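Local coordinates for core protein VP7 (PDB 1AHS), which forms the outer surface of the African horse sickness virus core as a trimer, binding the inner structural protein VP3, and is represented here by its top domain, at residues Y60-L66 with I117-L123. Residues are numbered along the deposited sequence; the frame is centred on the assembly and turned at random.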
loop_
_atom_site.group_PDB
_atom_site.type_symbol
_atom_site.label_atom_id
_atom_site.label_comp_id
_atom_site.label_asym_id
_atom_site.label_seq_id
_atom_site.Cartn_x
_atom_site.Cartn_y
_atom_site.Cartn_z
ATOM N N TYR B 60 11.547 4.389 15.131
ATOM C CA TYR B 60 11.169 5.754 14.776
ATOM C C TYR B 60 9.882 5.653 13.951
ATOM O O TYR B 60 9.839 4.861 13.028
ATOM C CB TYR B 60 12.253 6.378 13.907
ATOM C CG TYR B 60 13.398 7.029 14.662
ATOM C CD1 TYR B 60 13.303 8.350 15.081
ATOM C CD2 TYR B 60 14.542 6.315 15.020
ATOM C CE1 TYR B 60 14.317 8.963 15.845
ATOM C CE2 TYR B 60 15.572 6.918 15.796
ATOM C CZ TYR B 60 15.444 8.247 16.211
ATOM O OH TYR B 60 16.407 8.874 17.004
ATOM N N PHE B 61 8.833 6.409 14.261
ATOM C CA PHE B 61 7.603 6.320 13.466
ATOM C C PHE B 61 6.791 7.603 13.328
ATOM O O PHE B 61 7.038 8.544 14.054
ATOM C CB PHE B 61 6.707 5.254 14.041
ATOM C CG PHE B 61 5.996 5.650 15.303
ATOM C CD1 PHE B 61 4.845 6.420 15.258
ATOM C CD2 PHE B 61 6.405 5.132 16.531
ATOM C CE1 PHE B 61 4.111 6.654 16.405
ATOM C CE2 PHE B 61 5.683 5.361 17.679
ATOM C CZ PHE B 61 4.535 6.120 17.615
ATOM N N VAL B 62 5.891 7.657 12.344
ATOM C CA VAL B 62 4.979 8.793 12.171
ATOM C C VAL B 62 3.619 8.188 12.056
ATOM O O VAL B 62 3.505 7.052 11.654
ATOM C CB VAL B 62 5.132 9.584 10.871
ATOM C CG1 VAL B 62 6.256 10.442 10.957
ATOM C CG2 VAL B 62 5.335 8.710 9.707
ATOM N N TRP B 63 2.583 8.914 12.454
ATOM C CA TRP B 63 1.232 8.406 12.281
ATOM C C TRP B 63 0.402 9.463 11.547
ATOM O O TRP B 63 0.809 10.619 11.416
ATOM C CB TRP B 63 0.597 8.075 13.620
ATOM C CG TRP B 63 0.253 9.259 14.415
ATOM C CD1 TRP B 63 1.079 9.979 15.225
ATOM C CD2 TRP B 63 -1.025 9.893 14.472
ATOM N NE1 TRP B 63 0.391 11.023 15.780
ATOM C CE2 TRP B 63 -0.905 10.994 15.333
ATOM C CE3 TRP B 63 -2.273 9.640 13.863
ATOM C CZ2 TRP B 63 -1.982 11.845 15.606
ATOM C CZ3 TRP B 63 -3.353 10.500 14.140
ATOM C CH2 TRP B 63 -3.193 11.579 14.999
ATOM N N ARG B 64 -0.683 9.029 10.932
ATOM C CA ARG B 64 -1.598 9.939 10.282
ATOM C C ARG B 64 -2.893 9.243 9.977
ATOM O O ARG B 64 -2.951 8.023 9.924
ATOM C CB ARG B 64 -1.007 10.694 9.080
ATOM C CG ARG B 64 -0.335 9.922 8.044
ATOM C CD ARG B 64 1.161 9.886 8.304
ATOM N NE ARG B 64 1.979 10.477 7.243
ATOM C CZ ARG B 64 2.727 9.770 6.405
ATOM N NH1 ARG B 64 2.756 8.435 6.479
ATOM N NH2 ARG B 64 3.471 10.407 5.526
ATOM N N PRO B 65 -3.983 9.991 10.006
ATOM C CA PRO B 65 -5.310 9.459 9.734
ATOM C C PRO B 65 -5.478 9.303 8.240
ATOM O O PRO B 65 -4.702 9.881 7.483
ATOM C CB PRO B 65 -6.218 10.553 10.287
ATOM C CG PRO B 65 -5.454 11.797 10.007
ATOM C CD PRO B 65 -4.051 11.410 10.399
ATOM N N LEU B 66 -6.421 8.469 7.804
ATOM C CA LEU B 66 -6.620 8.332 6.378
ATOM C C LEU B 66 -7.747 9.248 6.050
ATOM O O LEU B 66 -8.844 9.093 6.581
ATOM C CB LEU B 66 -7.039 6.922 5.959
ATOM C CG LEU B 66 -6.237 5.635 6.141
ATOM C CD1 LEU B 66 -6.277 4.810 4.862
ATOM C CD2 LEU B 66 -4.840 5.922 6.564
ATOM N N ILE B 117 -9.391 5.315 10.477
ATOM C CA ILE B 117 -8.318 4.326 10.374
ATOM C C ILE B 117 -7.036 5.132 10.533
ATOM O O ILE B 117 -6.919 6.190 9.922
ATOM C CB ILE B 117 -8.242 3.605 9.026
ATOM C CG1 ILE B 117 -9.456 2.739 8.783
ATOM C CG2 ILE B 117 -7.095 2.612 9.036
ATOM C CD1 ILE B 117 -9.341 2.004 7.500
ATOM N N LEU B 118 -6.125 4.700 11.411
ATOM C CA LEU B 118 -4.844 5.385 11.596
ATOM C C LEU B 118 -3.749 4.486 11.069
ATOM O O LEU B 118 -3.751 3.267 11.324
ATOM C CB LEU B 118 -4.553 5.636 13.067
ATOM C CG LEU B 118 -5.117 6.842 13.802
ATOM C CD1 LEU B 118 -6.569 7.085 13.503
ATOM C CD2 LEU B 118 -4.955 6.572 15.261
ATOM N N GLN B 119 -2.786 5.105 10.394
ATOM C CA GLN B 119 -1.655 4.412 9.824
ATOM C C GLN B 119 -0.385 4.767 10.593
ATOM O O GLN B 119 -0.203 5.933 10.910
ATOM C CB GLN B 119 -1.506 4.861 8.373
ATOM C CG GLN B 119 -0.245 4.389 7.738
ATOM C CD GLN B 119 -0.049 4.871 6.322
ATOM O OE1 GLN B 119 -0.725 4.391 5.402
ATOM N NE2 GLN B 119 0.931 5.773 6.121
ATOM N N PHE B 120 0.492 3.788 10.856
ATOM C CA PHE B 120 1.779 4.017 11.547
ATOM C C PHE B 120 2.815 3.536 10.591
ATOM O O PHE B 120 2.748 2.420 10.174
ATOM C CB PHE B 120 1.903 3.160 12.807
ATOM C CG PHE B 120 0.976 3.566 13.890
ATOM C CD1 PHE B 120 1.336 4.546 14.775
ATOM C CD2 PHE B 120 -0.303 3.048 13.954
ATOM C CE1 PHE B 120 0.410 5.002 15.718
ATOM C CE2 PHE B 120 -1.239 3.495 14.892
ATOM C CZ PHE B 120 -0.885 4.474 15.765
ATOM N N GLU B 121 3.782 4.345 10.243
ATOM C CA GLU B 121 4.768 3.875 9.315
ATOM C C GLU B 121 6.103 3.947 10.011
ATOM O O GLU B 121 6.496 5.012 10.444
ATOM C CB GLU B 121 4.813 4.800 8.099
ATOM C CG GLU B 121 5.949 4.477 7.132
ATOM C CD GLU B 121 5.948 5.352 5.919
ATOM O OE1 GLU B 121 5.004 6.166 5.767
ATOM O OE2 GLU B 121 6.881 5.222 5.096
ATOM N N VAL B 122 6.786 2.829 10.144
ATOM C CA VAL B 122 8.079 2.823 10.786
ATOM C C VAL B 122 9.130 3.309 9.820
ATOM O O VAL B 122 9.271 2.804 8.719
ATOM C CB VAL B 122 8.387 1.462 11.262
ATOM C CG1 VAL B 122 9.748 1.400 11.834
ATOM C CG2 VAL B 122 7.369 1.081 12.275
ATOM N N LEU B 123 9.934 4.256 10.259
ATOM C CA LEU B 123 10.912 4.872 9.387
ATOM C C LEU B 123 12.316 4.296 9.274
ATOM O O LEU B 123 12.731 3.851 8.213
ATOM C CB LEU B 123 10.937 6.385 9.637
ATOM C CG LEU B 123 9.633 7.111 9.255
ATOM C CD1 LEU B 123 9.798 8.582 9.450
ATOM C CD2 LEU B 123 9.309 6.878 7.794
#
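Val62 and Glu121 pair at the middle of two antiparallel strands: Glu121 N gives a good bond to Val62 O (3.1 Å), while the return bond from Val62 N to Glu121 O is weak. Arg64 and Gln119 form the next hydrogen-bonded pair, with Gln119 N reaching Arg64 O almost straight (177°) and Arg64 N answering to Gln119 O. Leu123 N to Tyr60 O (2.8 Å) and Leu66 N to Ile117 O extend the ladder at its two ends. On the Arg64 face, the arginine chain, bent at chi2 (-95°) and chi3, carries NH1 to Glu121 OE1, a salt bridge of 3.3 Å in which OE1 is tilted from the guanidinium plane; Gln119 NE2, also a donor, lies beside NH1 without bonding. Ala7 O of the second subunit takes Arg64 NE, and Ser30 N of that subunit also bonds Glu121 OE1, drawing this buried ion pair into the trimer interface. On the other face, the edge of Phe120 meets the face of Phe61 in an offset edge-to-face pair (planes at 73°). Leu118 CG touches Trp63 CE3 (4.0 Å), and Trp63 NE1 is satisfied by Val92 O. Phe61, Trp63 and Leu118 pack against strand 84-87 of the facing sheet, the filled interior typical of the antiparallel beta-sandwich that forms the VP7 top domain.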